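Local coordinates for putative iron-uptake ABC transport system,periplasmic iron-binding protein (Campylobacter jejuni, PDB 3E13) that probably serves as the periplasmic receptor of an iron-uptake ABC transporter, binding one ferric ion directly through protein side chains, at residues Ala9-Ala14 and Ala141-Thr146; Gly177-Gln182 and Thr198-Leu203. All blocks are in the same frame, centred on the assembly; numbering follows the deposited sequence.

Interaction 1 (Ala9-Ala14 and Ala141-Thr146); sequences ARHYNA and APYSKT. With FE (Fe (III) ion), chain B.
At the ferric-iron site, H11 and Y12, from one segment, meet Y143 arriving from the opposite direction, and the metal itself joins them. Y143 OH lies 2.0 Å from iron, Y12 OH 1.9 Å and H11 NE2 2.2 Å. Because all three are ligands, the 2.9 Å between H11 NE2 and Y143 OH marks neighbouring coordination positions and not a hydrogen bond. Y143 OH sits at the edge of the imidazole, in its plane. H11 CG lies between the backbone N and the carbonyl carbon (chi1 37°), which folds the ring back so that H11 ND1 can donate to A9 O (3.0 Å, N-H...O angle 145°). That bond leaves NE2 to the metal and helps to fix the ring's rotation. Y12 is braced from its own segment: Y12 CD1 rests 3.3 Å above the plane of the R10 guanidinium, toward its rim, while R10 forms salt bridges with D15 and E272. The phenol oxygen of Y12 has a further polar partner in R102 of strand 97-109, whose charge would probably favour the phenolate. Y143 reaches in from the first turn of helix 142-155. Y199 and Y200 complete the five protein ligands, a histidine and four tyrosines gathered in the cleft of a periplasmic ferric-binding protein.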
loop_
_atom_site.group_PDB
_atom_site.type_symbol
_atom_site.label_atom_id
_atom_site.label_comp_id
_atom_site.label_asym_id
_atom_site.label_seq_id
_atom_site.Cartn_x
_atom_site.Cartn_y
_atom_site.Cartn_z
ATOM N N ALA A 9 9.953 1.932 3.737
ATOM C CA ALA A 9 8.723 2.286 4.390
ATOM C C ALA A 9 7.730 1.116 4.428
ATOM O O ALA A 9 6.607 1.289 4.833
ATOM C CB ALA A 9 8.096 3.535 3.749
ATOM N N ARG A 10 8.171 -0.063 3.994
ATOM C CA ARG A 10 7.451 -1.300 4.284
ATOM C C ARG A 10 7.543 -1.574 5.803
ATOM O O ARG A 10 8.293 -0.888 6.533
ATOM C CB ARG A 10 7.965 -2.457 3.428
ATOM C CG ARG A 10 7.446 -2.381 2.017
ATOM C CD ARG A 10 7.969 -3.472 1.104
ATOM N NE ARG A 10 7.654 -4.826 1.547
ATOM C CZ ARG A 10 6.542 -5.538 1.156
ATOM N NH1 ARG A 10 5.626 -5.025 0.332
ATOM N NH2 ARG A 10 6.402 -6.793 1.598
ATOM N N HIS A 11 6.746 -2.497 6.307
ATOM C CA HIS A 11 6.604 -2.677 7.741
ATOM C C HIS A 11 6.136 -4.101 8.046
ATOM O O HIS A 11 5.139 -4.312 8.763
ATOM C CB HIS A 11 5.625 -1.601 8.271
ATOM C CG HIS A 11 4.496 -1.309 7.319
ATOM N ND1 HIS A 11 4.551 -0.297 6.383
ATOM C CD2 HIS A 11 3.297 -1.929 7.133
ATOM C CE1 HIS A 11 3.431 -0.316 5.660
ATOM N NE2 HIS A 11 2.647 -1.285 6.115
ATOM N N TYR A 12 6.882 -5.057 7.481
ATOM C CA TYR A 12 6.485 -6.461 7.465
ATOM C C TYR A 12 7.607 -7.388 7.879
ATOM O O TYR A 12 8.756 -7.240 7.447
ATOM C CB TYR A 12 6.033 -6.856 6.063
ATOM C CG TYR A 12 5.020 -5.903 5.473
ATOM C CD1 TYR A 12 5.346 -5.107 4.369
ATOM C CD2 TYR A 12 3.796 -5.698 6.063
ATOM C CE1 TYR A 12 4.469 -4.209 3.829
ATOM C CE2 TYR A 12 2.918 -4.793 5.536
ATOM C CZ TYR A 12 3.218 -4.060 4.427
ATOM O OH TYR A 12 2.269 -3.164 3.977
ATOM N N ASN A 13 7.254 -8.361 8.704
ATOM C CA ASN A 13 8.192 -9.398 9.095
ATOM C C ASN A 13 8.668 -10.235 7.940
ATOM O O ASN A 13 9.803 -10.682 7.912
ATOM C CB ASN A 13 7.540 -10.291 10.127
ATOM C CG ASN A 13 7.930 -9.929 11.482
ATOM O OD1 ASN A 13 8.121 -8.735 11.790
ATOM N ND2 ASN A 13 8.138 -10.936 12.315
ATOM N N ALA A 14 7.820 -10.437 6.934
ATOM C CA ALA A 14 8.209 -11.220 5.771
ATOM C C ALA A 14 9.421 -10.686 5.043
ATOM O O ALA A 14 10.207 -11.424 4.448
ATOM C CB ALA A 14 7.034 -11.360 4.776
ATOM N N ALA A 141 -1.414 9.079 6.510
ATOM C CA ALA A 141 -0.887 7.785 6.076
ATOM C C ALA A 141 -0.886 7.681 4.567
ATOM O O ALA A 141 -1.876 8.108 3.943
ATOM C CB ALA A 141 -1.728 6.660 6.614
ATOM N N PRO A 142 0.182 7.129 3.986
ATOM C CA PRO A 142 0.232 6.938 2.521
ATOM C C PRO A 142 -1.029 6.294 1.954
ATOM O O PRO A 142 -1.503 6.772 0.927
ATOM C CB PRO A 142 1.469 6.079 2.309
ATOM C CG PRO A 142 2.398 6.486 3.484
ATOM C CD PRO A 142 1.462 6.760 4.629
ATOM N N TYR A 143 -1.544 5.250 2.579
ATOM C CA TYR A 143 -2.754 4.593 2.021
ATOM C C TYR A 143 -3.931 5.553 1.942
ATOM O O TYR A 143 -4.656 5.552 0.966
ATOM C CB TYR A 143 -3.191 3.360 2.781
ATOM C CG TYR A 143 -2.055 2.395 3.082
ATOM C CD1 TYR A 143 -0.980 2.195 2.199
ATOM C CD2 TYR A 143 -2.076 1.631 4.223
ATOM C CE1 TYR A 143 0.030 1.347 2.531
ATOM C CE2 TYR A 143 -1.076 0.738 4.529
ATOM C CZ TYR A 143 -0.035 0.570 3.652
ATOM O OH TYR A 143 1.045 -0.218 3.978
ATOM N N SER A 144 -4.037 6.466 2.907
ATOM C CA SER A 144 -5.152 7.392 2.942
ATOM C C SER A 144 -4.972 8.475 1.913
ATOM O O SER A 144 -5.935 8.844 1.228
ATOM C CB SER A 144 -5.273 8.082 4.328
ATOM O OG SER A 144 -5.482 7.155 5.363
ATOM N N LYS A 145 -3.752 8.995 1.812
ATOM C CA LYS A 145 -3.413 10.044 0.840
ATOM C C LYS A 145 -3.635 9.530 -0.583
ATOM O O LYS A 145 -4.228 10.212 -1.394
ATOM C CB LYS A 145 -2.000 10.490 1.017
ATOM C CG LYS A 145 -1.842 11.257 2.283
ATOM C CD LYS A 145 -0.496 11.852 2.443
ATOM C CE LYS A 145 0.560 10.843 2.665
ATOM N NZ LYS A 145 1.919 11.506 3.044
ATOM N N THR A 146 -3.195 8.317 -0.866
ATOM C CA THR A 146 -3.317 7.772 -2.198
ATOM C C THR A 146 -4.737 7.392 -2.551
ATOM O O THR A 146 -5.158 7.615 -3.668
ATOM C CB THR A 146 -2.332 6.633 -2.409
ATOM O OG1 THR A 146 -0.995 7.193 -2.350
ATOM C CG2 THR A 146 -2.510 5.986 -3.794
HETATM FE FE FE B . 0.987 -2.003 4.866
#

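Interaction 2 (Gly177-Gln182 and Thr198-Leu203); sequences GGDRDQ and TYYIGL. With FE (Fe (III) ion), chain B.
The ring of Y200 is held between D179 and R180 of helix 179-188 on one side and Y199 on the other. D179 meets one flank of the phenol, with D179 CB 3.3 Å from Y200 CD2, and its carboxylate follows along the same flank, planes 56° apart. R180 takes the other flank. Its aliphatic part comes first, R180 CG standing 3.7 Å from Y200 CD1, and a bend at chi3 (-83°) then lets the guanidinium pass beside the ring. Y200 CE1 sits 3.6 Å above one face of that group, toward its rim, with the two planes 44° apart, so the overlap is a tilted one. L203, one turn further along, adds a looser touch through L203 CD1 to the end of the arginine. The carboxylate of D179 is itself held by salt bridges to R104 and R137 and by the backbone N of N197, so D179 is a second-shell residue that probably helps to hold the Y200 ring in place. On the opposite face of the phenol, Y199 CE1 lies 3.2 Å above the centre of the Y200 ring. Iron is in the plane of the Y199 ring at its edge, 2.1 Å from Y199 OH, while Y200 OH binds it at 2.0 Å. N197 ND2 makes a hydrogen bond with Y199 OH as well. The start of helix 179-188 is stabilised by D181, whose OD2 accepts from the N-cap G178 N (3.0 Å) through its anti lone pair, half of a capping box. Two successive tyrosines at the beginning of a helix, both bound to one metal, are a hallmark of the FbpA-like ferric-binding proteins.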
loop_
_atom_site.group_PDB
_atom_site.type_symbol
_atom_site.label_atom_id
_atom_site.label_comp_id
_atom_site.label_asym_id
_atom_site.label_seq_id
_atom_site.Cartn_x
_atom_site.Cartn_y
_atom_site.Cartn_z
ATOM N N GLY A 177 -4.002 4.317 15.375
ATOM C CA GLY A 177 -3.146 3.342 14.750
ATOM C C GLY A 177 -3.497 3.007 13.306
ATOM O O GLY A 177 -4.136 3.798 12.605
ATOM N N GLY A 178 -3.030 1.850 12.853
ATOM C CA GLY A 178 -3.067 1.510 11.433
ATOM C C GLY A 178 -4.162 0.493 11.157
ATOM O O GLY A 178 -4.996 0.188 12.004
ATOM N N ASP A 179 -4.176 0.039 9.913
ATOM C CA ASP A 179 -5.178 -0.875 9.409
ATOM C C ASP A 179 -5.567 -2.018 10.363
ATOM O O ASP A 179 -6.738 -2.339 10.461
ATOM C CB ASP A 179 -4.711 -1.471 8.084
ATOM C CG ASP A 179 -4.740 -0.499 6.917
ATOM O OD1 ASP A 179 -4.399 0.707 7.095
ATOM O OD2 ASP A 179 -4.969 -0.882 5.734
ATOM N N ARG A 180 -4.573 -2.688 10.979
ATOM C CA ARG A 180 -4.886 -3.806 11.858
ATOM C C ARG A 180 -5.654 -3.345 13.097
ATOM O O ARG A 180 -6.425 -4.108 13.695
ATOM C CB ARG A 180 -3.631 -4.548 12.240
ATOM C CG ARG A 180 -3.033 -5.324 11.091
ATOM C CD ARG A 180 -1.746 -5.917 11.383
ATOM N NE ARG A 180 -0.757 -4.892 11.179
ATOM C CZ ARG A 180 0.514 -5.095 10.924
ATOM N NH1 ARG A 180 0.995 -6.322 10.818
ATOM N NH2 ARG A 180 1.294 -4.038 10.730
ATOM N N ASP A 181 -5.375 -2.114 13.541
ATOM C CA ASP A 181 -6.123 -1.531 14.646
ATOM C C ASP A 181 -7.574 -1.196 14.274
ATOM O O ASP A 181 -8.509 -1.469 15.046
ATOM C CB ASP A 181 -5.340 -0.321 15.189
ATOM C CG ASP A 181 -3.924 -0.686 15.558
ATOM O OD1 ASP A 181 -3.773 -1.552 16.433
ATOM O OD2 ASP A 181 -2.900 -0.190 15.018
ATOM N N GLN A 182 -7.797 -0.646 13.080
ATOM C CA GLN A 182 -9.125 -0.421 12.573
ATOM C C GLN A 182 -9.850 -1.766 12.476
ATOM O O GLN A 182 -11.006 -1.858 12.832
ATOM C CB GLN A 182 -9.095 0.262 11.200
ATOM C CG GLN A 182 -8.925 1.814 11.327
ATOM C CD GLN A 182 -7.484 2.236 11.378
ATOM O OE1 GLN A 182 -6.995 2.964 12.316
ATOM N NE2 GLN A 182 -6.768 1.819 10.404
ATOM N N THR A 198 -6.191 -5.378 1.822
ATOM C CA THR A 198 -6.535 -6.771 1.826
ATOM C C THR A 198 -5.536 -7.671 2.541
ATOM O O THR A 198 -5.925 -8.611 3.265
ATOM C CB THR A 198 -6.655 -7.290 0.383
ATOM O OG1 THR A 198 -5.567 -6.781 -0.432
ATOM C CG2 THR A 198 -7.937 -6.857 -0.310
ATOM N N TYR A 199 -4.244 -7.426 2.315
ATOM C CA TYR A 199 -3.210 -8.312 2.857
ATOM C C TYR A 199 -3.238 -8.375 4.374
ATOM O O TYR A 199 -2.885 -9.363 4.960
ATOM C CB TYR A 199 -1.806 -7.980 2.318
ATOM C CG TYR A 199 -1.386 -6.590 2.591
ATOM C CD1 TYR A 199 -0.743 -6.275 3.772
ATOM C CD2 TYR A 199 -1.691 -5.569 1.697
ATOM C CE1 TYR A 199 -0.430 -4.991 4.064
ATOM C CE2 TYR A 199 -1.367 -4.262 1.984
ATOM C CZ TYR A 199 -0.723 -3.981 3.149
ATOM O OH TYR A 199 -0.410 -2.666 3.481
ATOM N N TYR A 200 -3.679 -7.293 5.026
ATOM C CA TYR A 200 -3.761 -7.349 6.493
ATOM C C TYR A 200 -4.739 -8.412 6.966
ATOM O O TYR A 200 -4.524 -8.997 8.033
ATOM C CB TYR A 200 -4.164 -5.995 7.127
ATOM C CG TYR A 200 -3.056 -4.958 6.973
ATOM C CD1 TYR A 200 -1.846 -5.131 7.597
ATOM C CD2 TYR A 200 -3.249 -3.789 6.217
ATOM C CE1 TYR A 200 -0.820 -4.186 7.461
ATOM C CE2 TYR A 200 -2.247 -2.886 6.042
ATOM C CZ TYR A 200 -1.042 -3.065 6.658
ATOM O OH TYR A 200 -0.029 -2.183 6.535
ATOM N N ILE A 201 -5.817 -8.669 6.208
ATOM C CA ILE A 201 -6.768 -9.715 6.600
ATOM C C ILE A 201 -6.058 -11.068 6.580
ATOM O O ILE A 201 -6.222 -11.875 7.488
ATOM C CB ILE A 201 -8.042 -9.729 5.688
ATOM C CG1 ILE A 201 -8.753 -8.391 5.825
ATOM C CG2 ILE A 201 -8.933 -10.931 6.005
ATOM C CD1 ILE A 201 -9.885 -8.195 4.877
ATOM N N GLY A 202 -5.227 -11.302 5.565
ATOM C CA GLY A 202 -4.404 -12.482 5.557
ATOM C C GLY A 202 -3.372 -12.597 6.633
ATOM O O GLY A 202 -3.173 -13.671 7.190
ATOM N N LEU A 203 -2.694 -11.489 6.932
ATOM C CA LEU A 203 -1.680 -11.494 7.960
ATOM C C LEU A 203 -2.333 -11.844 9.294
ATOM O O LEU A 203 -1.790 -12.617 10.079
ATOM C CB LEU A 203 -0.993 -10.125 8.073
ATOM C CG LEU A 203 0.087 -9.867 7.037
ATOM C CD1 LEU A 203 0.537 -8.413 7.049
ATOM C CD2 LEU A 203 1.238 -10.771 7.214
HETATM FE FE FE B . 0.987 -2.003 4.866
#

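From the N terminus, strand 3-8 runs into the loop 9-14, which brings the first iron ligands to the cleft. The chain then builds much of one lobe and passes along the long strand 97-109 before helix 142-155 returns to the metal, so interaction 1 closes a long loop and joins the two sides of the cleft. Interaction 2 follows in series, neither crossing nor enclosing it: only 15 residues, including strand 193-197, separate its two segments, and it packs helix 179-188 against helix 198-205. The single iron ion unites both, since each supplies part of one coordination sphere, with Y12 OH and Y199 OH only 2.8 Å apart.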